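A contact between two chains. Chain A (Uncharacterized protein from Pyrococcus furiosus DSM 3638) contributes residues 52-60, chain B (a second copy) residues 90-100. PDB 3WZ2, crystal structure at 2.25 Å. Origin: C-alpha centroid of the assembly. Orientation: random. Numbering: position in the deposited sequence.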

# COMPACT_ATOMS: atom_id res chain seq x y z
N VAL A 52 -4.61 -24.53 4.14
CA VAL A 52 -4.50 -23.21 4.65
C VAL A 52 -5.52 -22.34 3.99
O VAL A 52 -5.66 -22.32 2.76
CB VAL A 52 -3.12 -22.62 4.36
CG1 VAL A 52 -2.96 -21.25 4.96
CG2 VAL A 52 -2.02 -23.55 4.89
N ASP A 53 -6.18 -21.53 4.79
CA ASP A 53 -7.27 -20.70 4.31
C ASP A 53 -6.93 -19.25 4.64
O ASP A 53 -6.68 -18.92 5.80
CB ASP A 53 -8.56 -21.12 5.00
CG ASP A 53 -9.74 -20.31 4.57
OD1 ASP A 53 -9.80 -19.89 3.39
OD2 ASP A 53 -10.62 -20.09 5.41
N SER A 54 -6.93 -18.40 3.63
CA SER A 54 -6.63 -16.99 3.80
C SER A 54 -7.13 -16.18 2.61
O SER A 54 -6.99 -16.58 1.46
CB SER A 54 -5.11 -16.78 3.91
OG SER A 54 -4.75 -15.42 3.97
N LEU A 55 -7.68 -15.02 2.90
CA LEU A 55 -8.10 -14.07 1.86
C LEU A 55 -6.92 -13.61 1.04
O LEU A 55 -7.12 -13.06 -0.02
CB LEU A 55 -8.74 -12.83 2.48
CG LEU A 55 -10.01 -13.09 3.29
CD1 LEU A 55 -10.37 -11.83 4.07
CD2 LEU A 55 -11.16 -13.54 2.38
N PHE A 56 -5.69 -13.81 1.53
CA PHE A 56 -4.53 -13.33 0.80
C PHE A 56 -3.92 -14.38 -0.10
O PHE A 56 -3.00 -14.08 -0.86
CB PHE A 56 -3.50 -12.77 1.79
CG PHE A 56 -4.03 -11.64 2.63
CD1 PHE A 56 -4.48 -11.87 3.92
CD2 PHE A 56 -4.13 -10.35 2.10
CE1 PHE A 56 -4.98 -10.83 4.70
CE2 PHE A 56 -4.65 -9.30 2.85
CZ PHE A 56 -5.07 -9.54 4.16
N ILE A 57 -4.44 -15.59 -0.06
CA ILE A 57 -4.16 -16.58 -1.08
C ILE A 57 -5.06 -16.32 -2.30
O ILE A 57 -6.27 -16.22 -2.16
CB ILE A 57 -4.39 -18.00 -0.54
CG1 ILE A 57 -3.34 -18.31 0.55
CG2 ILE A 57 -4.27 -19.02 -1.65
CD1 ILE A 57 -3.69 -19.51 1.40
N PRO A 58 -4.48 -16.15 -3.49
CA PRO A 58 -5.34 -15.78 -4.61
C PRO A 58 -6.36 -16.89 -4.94
O PRO A 58 -6.10 -18.05 -4.68
CB PRO A 58 -4.39 -15.49 -5.77
CG PRO A 58 -3.02 -15.92 -5.31
CD PRO A 58 -3.04 -16.13 -3.83
N PRO A 59 -7.54 -16.49 -5.45
CA PRO A 59 -8.66 -17.38 -5.68
C PRO A 59 -8.38 -18.41 -6.76
O PRO A 59 -8.03 -18.04 -7.88
CB PRO A 59 -9.79 -16.45 -6.11
CG PRO A 59 -9.12 -15.21 -6.62
CD PRO A 59 -7.82 -15.10 -5.87
N MET A 60 -8.53 -19.68 -6.43
CA MET A 60 -8.31 -20.80 -7.35
C MET A 60 -8.71 -22.11 -6.68
O MET A 60 -8.65 -22.22 -5.46
CB MET A 60 -6.87 -20.89 -7.82
CG MET A 60 -5.92 -21.34 -6.74
SD MET A 60 -4.23 -21.26 -7.37
CE MET A 60 -4.03 -19.49 -7.35
N PRO B 90 -9.74 -7.23 -8.28
CA PRO B 90 -8.51 -7.82 -7.75
C PRO B 90 -8.76 -9.00 -6.82
O PRO B 90 -9.87 -9.14 -6.28
CB PRO B 90 -7.86 -6.65 -6.98
CG PRO B 90 -8.97 -5.69 -6.72
CD PRO B 90 -9.93 -5.84 -7.86
N PRO B 91 -7.74 -9.87 -6.65
CA PRO B 91 -7.88 -11.18 -6.07
C PRO B 91 -8.43 -11.18 -4.65
O PRO B 91 -9.32 -11.98 -4.34
CB PRO B 91 -6.44 -11.73 -6.06
CG PRO B 91 -5.56 -10.62 -6.55
CD PRO B 91 -6.43 -9.69 -7.31
N THR B 92 -7.95 -10.28 -3.81
CA THR B 92 -8.43 -10.21 -2.45
C THR B 92 -9.89 -9.86 -2.39
O THR B 92 -10.63 -10.35 -1.56
CB THR B 92 -7.59 -9.20 -1.62
OG1 THR B 92 -6.21 -9.55 -1.76
CG2 THR B 92 -7.95 -9.29 -0.17
N LEU B 93 -10.32 -8.99 -3.28
CA LEU B 93 -11.71 -8.56 -3.29
C LEU B 93 -12.62 -9.70 -3.80
O LEU B 93 -13.71 -9.91 -3.30
CB LEU B 93 -11.84 -7.30 -4.12
CG LEU B 93 -13.22 -6.63 -4.15
CD1 LEU B 93 -13.69 -6.25 -2.77
CD2 LEU B 93 -13.15 -5.38 -5.03
N VAL B 94 -12.13 -10.44 -4.79
CA VAL B 94 -12.83 -11.63 -5.28
C VAL B 94 -12.99 -12.63 -4.14
O VAL B 94 -14.10 -13.11 -3.93
CB VAL B 94 -12.08 -12.30 -6.43
CG1 VAL B 94 -12.66 -13.66 -6.72
CG2 VAL B 94 -12.12 -11.42 -7.67
N ASN B 95 -11.93 -12.85 -3.35
CA ASN B 95 -12.07 -13.68 -2.15
C ASN B 95 -13.08 -13.17 -1.12
O ASN B 95 -13.87 -13.95 -0.59
CB ASN B 95 -10.73 -13.90 -1.44
CG ASN B 95 -9.78 -14.76 -2.23
OD1 ASN B 95 -10.20 -15.67 -2.94
ND2 ASN B 95 -8.50 -14.50 -2.10
N GLU B 96 -13.09 -11.88 -0.87
CA GLU B 96 -14.07 -11.34 0.05
C GLU B 96 -15.49 -11.53 -0.47
O GLU B 96 -16.39 -11.80 0.31
CB GLU B 96 -13.81 -9.86 0.32
CG GLU B 96 -12.57 -9.55 1.16
CD GLU B 96 -12.85 -9.55 2.66
OE1 GLU B 96 -13.88 -10.15 3.10
OE2 GLU B 96 -12.04 -8.94 3.41
N ILE B 97 -15.70 -11.31 -1.77
CA ILE B 97 -17.02 -11.44 -2.33
C ILE B 97 -17.47 -12.88 -2.28
O ILE B 97 -18.58 -13.16 -1.90
CB ILE B 97 -17.10 -10.88 -3.76
CG1 ILE B 97 -16.91 -9.36 -3.77
CG2 ILE B 97 -18.44 -11.22 -4.41
CD1 ILE B 97 -16.50 -8.81 -5.12
N ALA B 98 -16.59 -13.80 -2.66
CA ALA B 98 -16.88 -15.23 -2.59
C ALA B 98 -17.29 -15.66 -1.18
O ALA B 98 -18.28 -16.39 -1.01
CB ALA B 98 -15.69 -16.06 -3.03
N LYS B 99 -16.58 -15.17 -0.18
CA LYS B 99 -16.94 -15.44 1.20
C LYS B 99 -18.37 -14.98 1.53
O LYS B 99 -19.13 -15.72 2.15
CB LYS B 99 -15.89 -14.84 2.18
CG LYS B 99 -14.48 -15.47 2.08
CD LYS B 99 -14.38 -16.75 2.89
CE LYS B 99 -13.26 -17.55 2.35
NZ LYS B 99 -12.82 -18.68 3.22
N GLU B 100 -18.73 -13.76 1.15
CA GLU B 100 -20.11 -13.29 1.44
C GLU B 100 -21.15 -14.05 0.64
O GLU B 100 -22.22 -14.34 1.15
CB GLU B 100 -20.27 -11.80 1.13
CG GLU B 100 -19.46 -10.88 2.01
CD GLU B 100 -19.80 -11.00 3.50
OE1 GLU B 100 -21.00 -11.04 3.86
OE2 GLU B 100 -18.83 -11.08 4.30

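Chain A enters the contact from a strand and leaves it through a proline pair, laid along one side of the first turns of the chain B helix. The path is antiparallel in register: the CA of Leu A55 lies 5.7 Å from the CA of Asn B95, and the CA of Pro A58 lies 5.5 Å from the CA of Pro B91.

Asp A53, in the strand, has its CA-to-CB bond sideways to the helix, yet its carboxylate comes nearer. OD1 of Asp A53 is 3.3 Å from NZ of Lys B99, a salt bridge that includes a weak hydrogen bond.

The CA-to-CB bond of Ser A54 points away, and the residue shapes the loop: its O accepts from Ile A57 N at 3.1 Å, closing a type I turn, and its OG accepts from Phe A56 N, also at 3.1 Å.

The turn carries Leu A55, which has the largest area covered by the other stretch, 119 Å². Its CD2 sits 3.9 Å from both CB of Asn B95 and CG of Lys B99, while its CD1 is 3.4 Å from OE2 of Glu B96, so the side chain packs against helix residues from successive turns. The polar centre is Asn B95, whose ND2 donates to Leu A55 O at 2.9 Å (N-H...O angle 151°). Phe A56 points away and adds little.

ND2 of Asn B95 also donates to Ile A57 O at 2.8 Å (138°). One amide nitrogen thus serves two carbonyls of the turn, using the backbone of Ile A57 although that side chain points away.

Beyond the turn the contact becomes largely apolar. CB of Pro A58 lies 4.3 Å from CB of Pro B91. Pro A59, pointing toward the helix, packs closer: its CD is 3.6 Å from CB of Pro B91 and its CG 3.9 Å from CG1 of Val B94.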